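Local coordinates for 2-keto-3-deoxygluconate kinase (Thermotoga maritima, PDB 2AFB), which probably phosphorylates 2-keto-3-deoxygluconate at the expense of ATP, as a pfkB-family carbohydrate kinase of the ribokinase clan, at residues 15-20 and 61-66; 142-147 and 171-176. One frame throughout, in Å; residues are numbered along the deposited sequence.

Interaction 1. Residues 15-20 and 61-66; sequences VVTFGE and AYFVTK
Phe63 lays its ring edge against Thr17, the two side chains crossing at about a right angle. Thr17 OG1 sits in the ring plane, 3.1 Å from Phe63 CD1, so an oxygen meets the C-H rim rather than the pi cloud. Farther along the same ring, Phe63 CZ reaches Gly19 O at 3.6 Å, where the backbone has left the strand. Phe63 CG stands anti to the backbone N (chi1 178°), beside the carbonyl carbon. Nearby, Thr65 OG1 donates to Gly19 O over 2.6 Å, in the carbonyl plane. On the other face of the sheet, Val64 CG2 packs on Val16 CG1 at 3.6 Å and Val64 CG1 on Phe18 CD1 at 3.8 Å. Phe18 CD1 also approaches Val64 O obliquely, at 3.2 Å; that carbonyl accepts Gly19 N as well, through a longer bond of 3.3 Å. Between the two faces, parallel strand pairing runs from Val15 with Ala61 to Phe18 with Val64, its shortest backbone bond running from Val64 N to Thr17 O at 2.7 Å.

In the second shell, Thr17 OG1 is hydrogen-bonded to Glu47 O, which steadies the hydroxyl at the ring edge. Helix 46-56 packs over Val15, Thr17, Ala61 and Phe63, while helix 155-169 meets Phe18 on the other face. An alanine in place of Phe63 would probably open a gap between Thr17, Gly19 and helix 46-56, leaving Gly19 without its aromatic neighbour. Glu20, past Gly19, is held by Arg117 and Ser120. Backbone hydrogen bonds thus join two inner strands of the Rossmann-like sheet; valine and Phe18 packing backs one face, a hydroxyl set at a ring edge backs the other, and the Thr65 hydroxyl carries the bonding on beyond the last paired residues.

Interaction 2. Residues 142-147 and 171-176; sequences FHFSGI and VTVSCD
His143 lies beside Asp176 of the neighbouring parallel strand, pointing the same way, and meets Ser174 through its ring. Its CB lies 3.4 Å from Ser174 OG, and CG, anti to the backbone N (chi1 -180°), comes slightly closer to that oxygen. ND1 then makes a short hydrogen bond of 2.5 Å to Ser174 OG, in which either group could be the donor; Ser174 CB lies in the imidazole plane. Next round the ring, CE1 approaches Asp176 N at 3.7 Å, and NE2 at the tip passes Asp176 CB at 4.2 Å. The ring and the carboxylate are turned 61° apart. Trp141 NE1 also binds Ser174 OG, giving the hydroxyl a second polar partner.

On the other face the contact is largely apolar. Cys175 CB lies 3.7 Å above the plane of the Phe144 ring, toward its rim, and Cys175 SG meets the ring obliquely in a sulfur-aromatic contact. Val173 CG1 touches the ring edge at Phe144 CE1, 3.9 Å away. Past the strand, Gly146 N donates to Asp176 O at 3.0 Å; Ser145 OG accepts Ile147 N in an ST turn and is also hydrogen-bonded to Glu47 OE2.

The strands of this beta-alpha-beta unit therefore offer helix 155-169 an apolar face of Phe142, Phe144 and Val173, while on the reverse His143 ND1 and the twice-bonded Ser174 hydroxyl share a short hydrogen bond.

In the fold
Interactions 1 and 2 are neighbours in one sheet, their centres about 10 Å apart. Strands 14-18 and 139-145 adjoin, and Val16 O probably accepts a hydrogen bond from His143 N at 2.9 Å; Phe18 CB packs on Phe142 CZ at 4.1 Å. Glu47 of helix 46-56, as partner to both Thr17 and Ser145, links the two contacts. In ribokinase-like enzymes the catalytic site lies at the C-terminal ends of such parallel strands, so Gly19 and Ser145 probably lie on that side. A nickel ion bound by His12, from the expression tag, and Asp60 lies near the beginnings of strands 14-18 and 60-67, about 6 Å from the side chain of Tyr62.

Interaction 1. Residues 15-20 and 61-66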
ATOM      1  N   VAL A  15       7.245  37.344  -4.064  1.00 26.09           N
ATOM      2  CA  VAL A  15       6.165  37.121  -4.999  1.00 26.71           C
ATOM      3  C   VAL A  15       4.963  36.625  -4.237  1.00 24.38           C
ATOM      4  O   VAL A  15       5.104  35.780  -3.376  1.00 25.10           O
ATOM      5  CB  VAL A  15       6.578  36.113  -6.073  1.00 29.42           C
ATOM      6  CG1 VAL A  15       5.377  35.760  -6.976  1.00 34.69           C
ATOM      7  CG2 VAL A  15       7.703  36.696  -6.913  1.00 30.99           C
ATOM      8  N   VAL A  16       3.789  37.126  -4.610  1.00 26.87           N
ATOM      9  CA  VAL A  16       2.524  36.821  -3.952  1.00 26.03           C
ATOM     10  C   VAL A  16       1.470  36.278  -4.947  1.00 27.50           C
ATOM     11  O   VAL A  16       1.306  36.787  -6.067  1.00 27.57           O
ATOM     12  CB  VAL A  16       1.992  38.091  -3.248  1.00 28.71           C
ATOM     13  CG1 VAL A  16       0.682  37.837  -2.531  1.00 28.91           C
ATOM     14  CG2 VAL A  16       3.002  38.630  -2.278  1.00 30.00           C
ATOM     15  N   THR A  17       0.769  35.227  -4.538  1.00 26.62           N
ATOM     16  CA  THR A  17      -0.351  34.680  -5.286  1.00 25.71           C
ATOM     17  C   THR A  17      -1.522  34.491  -4.333  1.00 26.48           C
ATOM     18  O   THR A  17      -1.355  34.421  -3.099  1.00 26.62           O
ATOM     19  CB  THR A  17      -0.023  33.334  -6.004  1.00 24.80           C
ATOM     20  OG1 THR A  17      -0.218  32.237  -5.105  1.00 27.91           O
ATOM     21  CG2 THR A  17       1.363  33.303  -6.515  1.00 26.50           C
ATOM     22  N   PHE A  18      -2.708  34.427  -4.916  1.00 26.76           N
ATOM     23  CA  PHE A  18      -3.946  34.426  -4.151  1.00 27.69           C
ATOM     24  C   PHE A  18      -4.934  33.531  -4.796  1.00 26.92           C
ATOM     25  O   PHE A  18      -5.184  33.635  -5.979  1.00 29.46           O
ATOM     26  CB  PHE A  18      -4.564  35.808  -4.166  1.00 26.33           C
ATOM     27  CG  PHE A  18      -5.939  35.891  -3.528  1.00 30.07           C
ATOM     28  CD1 PHE A  18      -6.098  35.693  -2.181  1.00 26.86           C
ATOM     29  CD2 PHE A  18      -7.060  36.233  -4.283  1.00 36.64           C
ATOM     30  CE1 PHE A  18      -7.348  35.787  -1.581  1.00 30.95           C
ATOM     31  CE2 PHE A  18      -8.337  36.343  -3.685  1.00 36.65           C
ATOM     32  CZ  PHE A  18      -8.467  36.116  -2.342  1.00 33.01           C
ATOM     33  N   GLY A  19      -5.552  32.706  -3.986  1.00 26.27           N
ATOM     34  CA  GLY A  19      -6.668  31.919  -4.439  1.00 29.78           C
ATOM     35  C   GLY A  19      -7.009  30.832  -3.452  1.00 29.58           C
ATOM     36  O   GLY A  19      -6.829  31.020  -2.255  1.00 27.11           O
ATOM     37  N   GLU A  20      -7.531  29.723  -3.974  1.00 27.64           N
ATOM     38  CA  GLU A  20      -7.966  28.564  -3.150  1.00 29.58           C
ATOM     39  C   GLU A  20      -7.073  27.364  -3.286  1.00 28.98           C
ATOM     40  O   GLU A  20      -6.754  26.949  -4.397  1.00 32.74           O
ATOM     41  CB  GLU A  20      -9.412  28.132  -3.501  1.00 29.37           C
ATOM     42  CG  GLU A  20      -9.870  26.891  -2.741  1.00 28.52           C
ATOM     43  CD  GLU A  20     -11.400  26.685  -2.661  1.00 30.29           C
ATOM     44  OE1 GLU A  20     -12.116  27.011  -3.624  1.00 30.07           O
ATOM     45  OE2 GLU A  20     -11.883  26.126  -1.654  1.00 32.19           O
ATOM     46  N   ALA A  61       8.111  33.124  -2.210  1.00 24.00           N
ATOM     47  CA  ALA A  61       6.752  32.977  -2.671  1.00 23.62           C
ATOM     48  C   ALA A  61       5.826  32.924  -1.477  1.00 24.34           C
ATOM     49  O   ALA A  61       6.026  32.116  -0.576  1.00 24.64           O
ATOM     50  CB  ALA A  61       6.632  31.733  -3.499  1.00 23.05           C
ATOM     51  N   TYR A  62       4.840  33.805  -1.454  1.00 24.39           N
ATOM     52  CA  TYR A  62       3.804  33.746  -0.406  1.00 26.96           C
ATOM     53  C   TYR A  62       2.502  33.406  -1.080  1.00 27.07           C
ATOM     54  O   TYR A  62       2.178  33.965  -2.125  1.00 27.30           O
ATOM     55  CB  TYR A  62       3.630  35.074   0.305  1.00 26.46           C
ATOM     56  CG  TYR A  62       4.837  35.563   1.032  1.00 24.72           C
ATOM     57  CD1 TYR A  62       5.926  36.071   0.349  1.00 28.31           C
ATOM     58  CD2 TYR A  62       4.876  35.566   2.431  1.00 26.90           C
ATOM     59  CE1 TYR A  62       7.057  36.535   1.043  1.00 22.45           C
ATOM     60  CE2 TYR A  62       5.987  36.046   3.126  1.00 24.69           C
ATOM     61  CZ  TYR A  62       7.070  36.526   2.415  1.00 30.77           C
ATOM     62  OH  TYR A  62       8.174  37.002   3.095  1.00 33.44           O
ATOM     63  N   PHE A  63       1.747  32.507  -0.472  1.00 27.31           N
ATOM     64  CA  PHE A  63       0.423  32.199  -0.968  1.00 28.10           C
ATOM     65  C   PHE A  63      -0.587  32.775   0.013  1.00 26.01           C
ATOM     66  O   PHE A  63      -0.515  32.534   1.218  1.00 27.17           O
ATOM     67  CB  PHE A  63       0.226  30.694  -1.076  1.00 25.83           C
ATOM     68  CG  PHE A  63      -1.138  30.288  -1.540  1.00 24.77           C
ATOM     69  CD1 PHE A  63      -1.605  30.718  -2.750  1.00 29.16           C
ATOM     70  CD2 PHE A  63      -1.932  29.415  -0.785  1.00 20.74           C
ATOM     71  CE1 PHE A  63      -2.845  30.345  -3.212  1.00 25.77           C
ATOM     72  CE2 PHE A  63      -3.156  29.024  -1.241  1.00 24.07           C
ATOM     73  CZ  PHE A  63      -3.620  29.486  -2.480  1.00 28.75           C
ATOM     74  N   VAL A  64      -1.538  33.524  -0.527  1.00 26.51           N
ATOM     75  CA  VAL A  64      -2.548  34.162   0.278  1.00 27.03           C
ATOM     76  C   VAL A  64      -3.871  33.415   0.094  1.00 24.98           C
ATOM     77  O   VAL A  64      -4.324  33.235  -1.018  1.00 23.44           O
ATOM     78  CB  VAL A  64      -2.723  35.612  -0.140  1.00 27.94           C
ATOM     79  CG1 VAL A  64      -3.795  36.299   0.743  1.00 26.23           C
ATOM     80  CG2 VAL A  64      -1.394  36.307  -0.085  1.00 29.42           C
ATOM     81  N   THR A  65      -4.479  33.012   1.198  1.00 28.88           N
ATOM     82  CA  THR A  65      -5.740  32.294   1.176  1.00 27.95           C
ATOM     83  C   THR A  65      -6.340  32.299   2.592  1.00 28.48           C
ATOM     84  O   THR A  65      -5.839  32.981   3.488  1.00 26.22           O
ATOM     85  CB  THR A  65      -5.597  30.845   0.620  1.00 28.27           C
ATOM     86  OG1 THR A  65      -6.879  30.377   0.214  1.00 24.33           O
ATOM     87  CG2 THR A  65      -5.013  29.850   1.638  1.00 27.00           C
ATOM     88  N   LYS A  66      -7.454  31.586   2.748  1.00 27.53           N
ATOM     89  CA  LYS A  66      -8.071  31.313   4.038  1.00 25.44           C
ATOM     90  C   LYS A  66      -8.255  29.801   4.120  1.00 27.32           C
ATOM     91  O   LYS A  66      -8.663  29.147   3.138  1.00 28.52           O
ATOM     92  CB  LYS A  66      -9.436  32.069   4.191  1.00 28.14           C
ATOM     93  CG  LYS A  66      -9.930  32.110   5.600  1.00 20.11           C
ATOM     94  CD  LYS A  66     -11.243  32.802   5.732  1.00 27.08           C
ATOM     95  CE  LYS A  66     -11.563  33.163   7.209  1.00 26.03           C
ATOM     96  NZ  LYS A  66     -12.902  33.891   7.317  1.00 23.89           N
TER

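Interaction 2. Residues 142-147 and 171-176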
ATOM      1  N   PHE A 142       2.616  39.968  -8.280  1.00 27.10           N
ATOM      2  CA  PHE A 142       1.316  39.471  -7.837  1.00 25.51           C
ATOM      3  C   PHE A 142       0.596  38.718  -8.968  1.00 24.56           C
ATOM      4  O   PHE A 142       0.448  39.204 -10.100  1.00 25.32           O
ATOM      5  CB  PHE A 142       0.428  40.599  -7.355  1.00 22.93           C
ATOM      6  CG  PHE A 142      -0.893  40.138  -6.874  1.00 25.27           C
ATOM      7  CD1 PHE A 142      -0.996  39.412  -5.725  1.00 24.31           C
ATOM      8  CD2 PHE A 142      -2.046  40.384  -7.610  1.00 28.17           C
ATOM      9  CE1 PHE A 142      -2.237  38.979  -5.286  1.00 23.28           C
ATOM     10  CE2 PHE A 142      -3.290  39.926  -7.169  1.00 26.37           C
ATOM     11  CZ  PHE A 142      -3.385  39.259  -6.010  1.00 23.89           C
ATOM     12  N   HIS A 143       0.175  37.523  -8.630  1.00 25.46           N
ATOM     13  CA  HIS A 143      -0.479  36.603  -9.556  1.00 27.36           C
ATOM     14  C   HIS A 143      -1.854  36.129  -9.058  1.00 26.08           C
ATOM     15  O   HIS A 143      -1.984  35.770  -7.895  1.00 29.45           O
ATOM     16  CB  HIS A 143       0.417  35.381  -9.835  1.00 28.08           C
ATOM     17  CG  HIS A 143      -0.210  34.420 -10.778  1.00 23.36           C
ATOM     18  ND1 HIS A 143      -0.321  34.682 -12.123  1.00 22.69           N
ATOM     19  CD2 HIS A 143      -0.860  33.251 -10.557  1.00 22.15           C
ATOM     20  CE1 HIS A 143      -0.960  33.679 -12.702  1.00 26.59           C
ATOM     21  NE2 HIS A 143      -1.328  32.817 -11.763  1.00 20.59           N
ATOM     22  N   PHE A 144      -2.863  36.130  -9.952  1.00 26.48           N
ATOM     23  CA  PHE A 144      -4.203  35.572  -9.664  1.00 25.06           C
ATOM     24  C   PHE A 144      -4.697  34.863 -10.897  1.00 26.52           C
ATOM     25  O   PHE A 144      -4.097  35.019 -11.979  1.00 24.48           O
ATOM     26  CB  PHE A 144      -5.250  36.632  -9.188  1.00 23.72           C
ATOM     27  CG  PHE A 144      -5.672  37.648 -10.251  1.00 24.99           C
ATOM     28  CD1 PHE A 144      -4.824  38.693 -10.627  1.00 26.01           C
ATOM     29  CD2 PHE A 144      -6.926  37.572 -10.844  1.00 30.26           C
ATOM     30  CE1 PHE A 144      -5.226  39.613 -11.589  1.00 27.78           C
ATOM     31  CE2 PHE A 144      -7.318  38.450 -11.791  1.00 27.84           C
ATOM     32  CZ  PHE A 144      -6.469  39.478 -12.176  1.00 28.94           C
ATOM     33  N   SER A 145      -5.749  34.036 -10.727  1.00 24.49           N
ATOM     34  CA  SER A 145      -6.405  33.417 -11.870  1.00 25.63           C
ATOM     35  C   SER A 145      -7.921  33.627 -11.884  1.00 26.75           C
ATOM     36  O   SER A 145      -8.533  33.911 -10.842  1.00 22.85           O
ATOM     37  CB  SER A 145      -6.088  31.940 -11.930  1.00 24.07           C
ATOM     38  OG  SER A 145      -7.130  31.200 -11.344  1.00 26.63           O
ATOM     39  N   GLY A 146      -8.528  33.459 -13.063  1.00 30.80           N
ATOM     40  CA  GLY A 146     -10.000  33.606 -13.228  1.00 28.06           C
ATOM     41  C   GLY A 146     -10.873  32.544 -12.536  1.00 28.00           C
ATOM     42  O   GLY A 146     -12.109  32.625 -12.507  1.00 30.21           O
ATOM     43  N   ILE A 147     -10.240  31.530 -11.977  1.00 31.99           N
ATOM     44  CA  ILE A 147     -10.956  30.568 -11.177  1.00 32.63           C
ATOM     45  C   ILE A 147     -11.510  31.231  -9.923  1.00 32.71           C
ATOM     46  O   ILE A 147     -12.579  30.855  -9.452  1.00 34.40           O
ATOM     47  CB  ILE A 147     -10.036  29.399 -10.794  1.00 33.33           C
ATOM     48  CG1 ILE A 147      -9.937  28.438 -11.976  1.00 38.41           C
ATOM     49  CG2 ILE A 147     -10.573  28.643  -9.585  1.00 36.36           C
ATOM     50  CD1 ILE A 147      -8.673  27.693 -12.007  1.00 44.92           C
ATOM     51  N   VAL A 171       3.518  47.123  -8.317  1.00 26.09           N
ATOM     52  CA  VAL A 171       3.777  45.698  -8.361  1.00 27.00           C
ATOM     53  C   VAL A 171       3.312  45.140  -9.720  1.00 28.21           C
ATOM     54  O   VAL A 171       2.209  45.454 -10.162  1.00 30.85           O
ATOM     55  CB  VAL A 171       3.034  45.017  -7.198  1.00 28.51           C
ATOM     56  CG1 VAL A 171       3.194  43.475  -7.225  1.00 23.34           C
ATOM     57  CG2 VAL A 171       3.506  45.586  -5.877  1.00 30.79           C
ATOM     58  N   THR A 172       4.144  44.311 -10.367  1.00 28.04           N
ATOM     59  CA  THR A 172       3.773  43.622 -11.590  1.00 24.59           C
ATOM     60  C   THR A 172       2.709  42.605 -11.293  1.00 25.94           C
ATOM     61  O   THR A 172       2.813  41.863 -10.304  1.00 26.32           O
ATOM     62  CB  THR A 172       4.954  42.923 -12.282  1.00 26.39           C
ATOM     63  OG1 THR A 172       5.969  43.896 -12.581  1.00 23.07           O
ATOM     64  CG2 THR A 172       4.473  42.325 -13.599  1.00 24.66           C
ATOM     65  N   VAL A 173       1.687  42.602 -12.156  1.00 24.68           N
ATOM     66  CA  VAL A 173       0.496  41.804 -11.998  1.00 27.49           C
ATOM     67  C   VAL A 173       0.340  40.874 -13.201  1.00 29.10           C
ATOM     68  O   VAL A 173       0.314  41.325 -14.345  1.00 26.34           O
ATOM     69  CB  VAL A 173      -0.773  42.679 -11.863  1.00 25.17           C
ATOM     70  CG1 VAL A 173      -2.023  41.859 -11.963  1.00 28.84           C
ATOM     71  CG2 VAL A 173      -0.762  43.474 -10.564  1.00 30.41           C
ATOM     72  N   SER A 174       0.247  39.570 -12.918  1.00 27.77           N
ATOM     73  CA  SER A 174      -0.162  38.595 -13.897  1.00 25.41           C
ATOM     74  C   SER A 174      -1.538  37.979 -13.550  1.00 25.06           C
ATOM     75  O   SER A 174      -1.957  37.886 -12.382  1.00 20.49           O
ATOM     76  CB  SER A 174       0.905  37.496 -14.051  1.00 25.20           C
ATOM     77  OG  SER A 174       0.997  36.729 -12.878  1.00 27.09           O
ATOM     78  N   CYS A 175      -2.205  37.528 -14.608  1.00 27.48           N
ATOM     79  CA  CYS A 175      -3.461  36.804 -14.528  1.00 27.19           C
ATOM     80  C   CYS A 175      -3.440  35.621 -15.501  1.00 25.79           C
ATOM     81  O   CYS A 175      -3.179  35.803 -16.678  1.00 29.32           O
ATOM     82  CB  CYS A 175      -4.619  37.726 -14.903  1.00 24.78           C
ATOM     83  SG  CYS A 175      -6.273  36.964 -14.913  1.00 30.16           S
ATOM     84  N   ASP A 176      -3.712  34.432 -15.002  1.00 25.80           N
ATOM     85  CA  ASP A 176      -4.073  33.288 -15.849  1.00 28.70           C
ATOM     86  C   ASP A 176      -5.612  33.215 -15.926  1.00 28.73           C
ATOM     87  O   ASP A 176      -6.262  32.985 -14.929  1.00 28.27           O
ATOM     88  CB  ASP A 176      -3.500  31.977 -15.255  1.00 26.07           C
ATOM     89  CG  ASP A 176      -3.739  30.732 -16.152  1.00 35.97           C
ATOM     90  OD1 ASP A 176      -4.661  30.748 -17.030  1.00 31.88           O
ATOM     91  OD2 ASP A 176      -2.994  29.726 -15.947  1.00 42.40           O
TER